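Local coordinates for ABC transporter substrate-binding protein (Staphylococcus aureus subsp. aureus NCTC 8325, PDB 3UN6), which probably captures a small ligand for an ABC-type import system as its substrate-binding component, and binds zinc, at residues V191-G203 with F265-A277. Numbering follows the deposited sequence.
Sequences VAEPFGALGEKLG and FKQSRDVLTQSAA. With PO4 (phosphate ion), chain D.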
# COMPACT_ATOMS: atom_id res chain seq x y z
N VAL A 191 8.79 -3.87 -0.49
CA VAL A 191 7.39 -4.26 -0.48
C VAL A 191 6.77 -3.89 0.85
O VAL A 191 7.48 -3.47 1.78
CB VAL A 191 7.28 -5.78 -0.67
CG1 VAL A 191 7.91 -6.50 0.56
CG2 VAL A 191 5.84 -6.21 -0.90
N ALA A 192 5.44 -3.98 0.93
CA ALA A 192 4.75 -3.72 2.18
C ALA A 192 4.90 -4.93 3.07
O ALA A 192 5.01 -6.06 2.58
CB ALA A 192 3.26 -3.44 1.93
N GLU A 193 4.89 -4.73 4.37
CA GLU A 193 4.87 -5.86 5.27
C GLU A 193 3.52 -6.53 5.01
O GLU A 193 2.59 -5.88 4.53
CB GLU A 193 5.03 -5.43 6.70
CG GLU A 193 6.44 -4.91 7.02
CD GLU A 193 7.55 -6.00 6.97
OE1 GLU A 193 7.42 -6.99 6.23
OE2 GLU A 193 8.57 -5.83 7.68
N PRO A 194 3.40 -7.83 5.33
CA PRO A 194 4.35 -8.68 5.99
C PRO A 194 5.35 -9.40 5.09
O PRO A 194 6.04 -10.28 5.58
CB PRO A 194 3.44 -9.71 6.64
CG PRO A 194 2.35 -9.90 5.64
CD PRO A 194 2.20 -8.59 4.94
N PHE A 195 5.49 -8.98 3.84
CA PHE A 195 6.37 -9.72 2.92
C PHE A 195 7.86 -9.55 3.14
O PHE A 195 8.65 -10.32 2.60
CB PHE A 195 5.87 -9.57 1.47
CG PHE A 195 4.53 -10.20 1.28
CD1 PHE A 195 4.43 -11.60 1.23
CD2 PHE A 195 3.38 -9.45 1.33
CE1 PHE A 195 3.19 -12.24 1.13
CE2 PHE A 195 2.11 -10.07 1.23
CZ PHE A 195 2.03 -11.48 1.14
N GLY A 196 8.26 -8.60 3.98
CA GLY A 196 9.66 -8.46 4.35
C GLY A 196 9.93 -9.40 5.51
O GLY A 196 10.86 -10.23 5.48
N ALA A 197 9.09 -9.30 6.54
CA ALA A 197 9.21 -10.15 7.70
C ALA A 197 9.17 -11.61 7.24
O ALA A 197 9.91 -12.44 7.75
CB ALA A 197 8.10 -9.86 8.70
N LEU A 198 8.31 -11.92 6.26
CA LEU A 198 8.21 -13.29 5.76
C LEU A 198 9.54 -13.71 5.11
O LEU A 198 9.99 -14.83 5.30
CB LEU A 198 7.05 -13.45 4.77
CG LEU A 198 6.76 -14.87 4.31
CD1 LEU A 198 6.40 -15.78 5.48
CD2 LEU A 198 5.65 -14.89 3.24
N GLY A 199 10.17 -12.80 4.37
CA GLY A 199 11.48 -13.08 3.78
C GLY A 199 12.51 -13.50 4.83
O GLY A 199 13.34 -14.39 4.59
N GLU A 200 12.47 -12.86 5.99
CA GLU A 200 13.40 -13.21 7.06
C GLU A 200 13.10 -14.59 7.59
O GLU A 200 14.00 -15.38 7.78
CB GLU A 200 13.33 -12.21 8.22
CG GLU A 200 13.81 -10.83 7.87
CD GLU A 200 13.99 -9.95 9.10
OE1 GLU A 200 13.36 -10.22 10.14
OE2 GLU A 200 14.77 -8.97 9.02
N LYS A 201 11.82 -14.87 7.85
CA LYS A 201 11.36 -16.17 8.37
C LYS A 201 11.56 -17.26 7.33
O LYS A 201 12.19 -18.27 7.59
CB LYS A 201 9.87 -16.09 8.74
CG LYS A 201 9.27 -17.31 9.52
CD LYS A 201 7.74 -17.39 9.33
CE LYS A 201 7.00 -18.21 10.40
NZ LYS A 201 6.77 -17.44 11.69
N LEU A 202 10.99 -17.07 6.14
CA LEU A 202 11.10 -18.06 5.09
C LEU A 202 12.46 -18.02 4.48
O LEU A 202 12.72 -17.27 3.53
CB LEU A 202 10.06 -17.88 4.00
CG LEU A 202 8.67 -18.39 4.33
CD1 LEU A 202 7.80 -18.25 3.08
CD2 LEU A 202 8.72 -19.83 4.79
N GLY A 203 13.33 -18.83 5.04
CA GLY A 203 14.66 -18.90 4.56
C GLY A 203 15.48 -17.68 4.91
O GLY A 203 15.52 -17.24 6.06
N PHE A 265 -5.10 -12.72 7.69
CA PHE A 265 -3.97 -13.07 6.85
C PHE A 265 -3.34 -14.44 7.11
O PHE A 265 -3.25 -14.90 8.26
CB PHE A 265 -2.89 -11.98 6.91
CG PHE A 265 -3.37 -10.61 6.57
CD1 PHE A 265 -4.52 -10.40 5.82
CD2 PHE A 265 -2.59 -9.52 6.88
CE1 PHE A 265 -4.93 -9.12 5.49
CE2 PHE A 265 -2.99 -8.24 6.54
CZ PHE A 265 -4.15 -8.04 5.84
N LYS A 266 -2.87 -15.06 6.02
CA LYS A 266 -2.15 -16.32 6.10
C LYS A 266 -0.70 -16.07 6.52
O LYS A 266 0.24 -16.27 5.74
CB LYS A 266 -2.18 -17.08 4.75
CG LYS A 266 -3.52 -17.70 4.42
CD LYS A 266 -3.50 -18.52 3.13
CE LYS A 266 -3.30 -17.62 1.91
NZ LYS A 266 -3.38 -18.35 0.60
N GLN A 267 -0.54 -15.63 7.77
CA GLN A 267 0.76 -15.37 8.36
C GLN A 267 0.67 -15.70 9.83
O GLN A 267 -0.41 -15.65 10.42
CB GLN A 267 1.16 -13.88 8.22
CG GLN A 267 1.11 -13.32 6.78
CD GLN A 267 2.13 -13.97 5.86
OE1 GLN A 267 3.05 -14.65 6.32
NE2 GLN A 267 1.98 -13.74 4.55
N SER A 268 1.80 -16.01 10.43
CA SER A 268 1.84 -16.29 11.86
C SER A 268 1.82 -14.97 12.66
O SER A 268 2.04 -13.88 12.12
CB SER A 268 3.09 -17.07 12.22
OG SER A 268 4.23 -16.43 11.70
N ARG A 269 1.59 -15.09 13.97
CA ARG A 269 1.51 -13.94 14.85
C ARG A 269 2.88 -13.23 14.96
O ARG A 269 2.94 -12.00 15.03
CB ARG A 269 1.00 -14.37 16.23
CG ARG A 269 0.68 -13.21 17.13
CD ARG A 269 0.16 -13.62 18.51
NE ARG A 269 -0.20 -12.39 19.21
CZ ARG A 269 -1.36 -11.75 19.08
NH1 ARG A 269 -2.33 -12.24 18.30
NH2 ARG A 269 -1.55 -10.62 19.73
N ASP A 270 3.97 -13.99 14.95
CA ASP A 270 5.27 -13.33 15.04
C ASP A 270 5.56 -12.47 13.81
O ASP A 270 6.07 -11.38 13.97
CB ASP A 270 6.40 -14.32 15.30
CG ASP A 270 6.52 -15.38 14.23
OD1 ASP A 270 7.14 -16.43 14.52
OD2 ASP A 270 5.99 -15.18 13.11
N VAL A 271 5.26 -12.98 12.62
CA VAL A 271 5.43 -12.20 11.39
C VAL A 271 4.53 -10.96 11.39
O VAL A 271 4.96 -9.91 10.94
CB VAL A 271 5.15 -13.05 10.13
CG1 VAL A 271 4.87 -12.18 8.87
CG2 VAL A 271 6.32 -14.01 9.91
N LEU A 272 3.31 -11.08 11.91
CA LEU A 272 2.35 -9.96 11.88
C LEU A 272 2.59 -8.93 13.01
O LEU A 272 2.25 -7.75 12.84
CB LEU A 272 0.91 -10.48 11.87
CG LEU A 272 0.54 -11.24 10.58
CD1 LEU A 272 -0.75 -11.99 10.77
CD2 LEU A 272 0.46 -10.28 9.35
N THR A 273 3.20 -9.37 14.11
CA THR A 273 3.58 -8.45 15.19
C THR A 273 4.70 -7.55 14.66
O THR A 273 4.65 -6.33 14.81
CB THR A 273 4.03 -9.20 16.43
OG1 THR A 273 2.93 -9.99 16.90
CG2 THR A 273 4.45 -8.23 17.54
N GLN A 274 5.70 -8.14 14.02
CA GLN A 274 6.76 -7.35 13.40
C GLN A 274 6.18 -6.38 12.35
O GLN A 274 6.54 -5.19 12.30
CB GLN A 274 7.80 -8.28 12.76
CG GLN A 274 8.91 -7.55 11.99
CD GLN A 274 10.00 -8.52 11.56
OE1 GLN A 274 10.23 -9.52 12.23
NE2 GLN A 274 10.66 -8.23 10.47
N SER A 275 5.25 -6.88 11.53
CA SER A 275 4.62 -6.11 10.46
C SER A 275 3.83 -4.93 11.01
O SER A 275 3.92 -3.81 10.49
CB SER A 275 3.71 -7.02 9.64
OG SER A 275 4.46 -8.06 9.00
N ALA A 276 3.07 -5.19 12.07
CA ALA A 276 2.24 -4.19 12.69
C ALA A 276 3.07 -3.16 13.46
O ALA A 276 2.71 -1.98 13.51
CB ALA A 276 1.23 -4.86 13.63
N ALA A 277 4.19 -3.60 14.04
CA ALA A 277 5.06 -2.70 14.78
C ALA A 277 5.53 -1.54 13.90
O ALA A 277 5.64 -0.43 14.40
CB ALA A 277 6.25 -3.43 15.37
P PO4 D . -7.14 -18.92 0.03
O1 PO4 D . -6.12 -19.63 0.88
O2 PO4 D . -8.05 -18.11 0.92
O3 PO4 D . -6.45 -17.99 -0.93
O4 PO4 D . -7.96 -19.95 -0.71
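Asp270 OD2 is gripped from two directions: Lys201 NZ reaches it in a 2.8 Å salt bridge, while Ser268 OG donates to it over 2.6 Å from above the carboxylate plane. Ser268 is the N-cap of helix 269-277, and Asp270 turns back toward it, its CG between the backbone N and carbonyl carbon (chi1 59°). The lysine thus ties the C-terminal end of one helix to the N-terminal end of the other, its CD lying across Val271 CG2.

Deeper in, the backbones come closest, Pro194 CA 5.2 Å from Ser275 CA. Pro194, which follows a cis peptide bond, sets its CB 3.6 Å from Val271 CG1 and touches Leu272 CD2, while Ala197 packs on the same CG1. Ser275 OG, 3.1 Å from Pro194 CB, donates a hydrogen bond to Val271 O, which also accepts from Ser275 N on the opposite face. On one flank the Gln267 amide, bent back at chi2 (-65°), stands perpendicular to the Phe195 ring and puts OE1 3.6 Å from Leu198 CD1. On another, the extended Gln274 lays its amide against Ala197 CB and donates a weak hydrogen bond from NE2 to Glu200 OE1; Glu200 OE2 is hydrogen-bonded to Thr207.

This exemplifies helix packing with an apolar centre and polar flanks: helices 195-201 and 269-277 run roughly antiparallel, at 137°, their axes 8.9 Å apart at closest approach. In this periplasmic-binding-protein-clan fold the first follows strand 188-192 of the six-stranded mixed sheet. Phe195 touches Ile44, and its side chain lies about 6 Å from a zinc ion; helix 254-264 backs the second helix at Ala276.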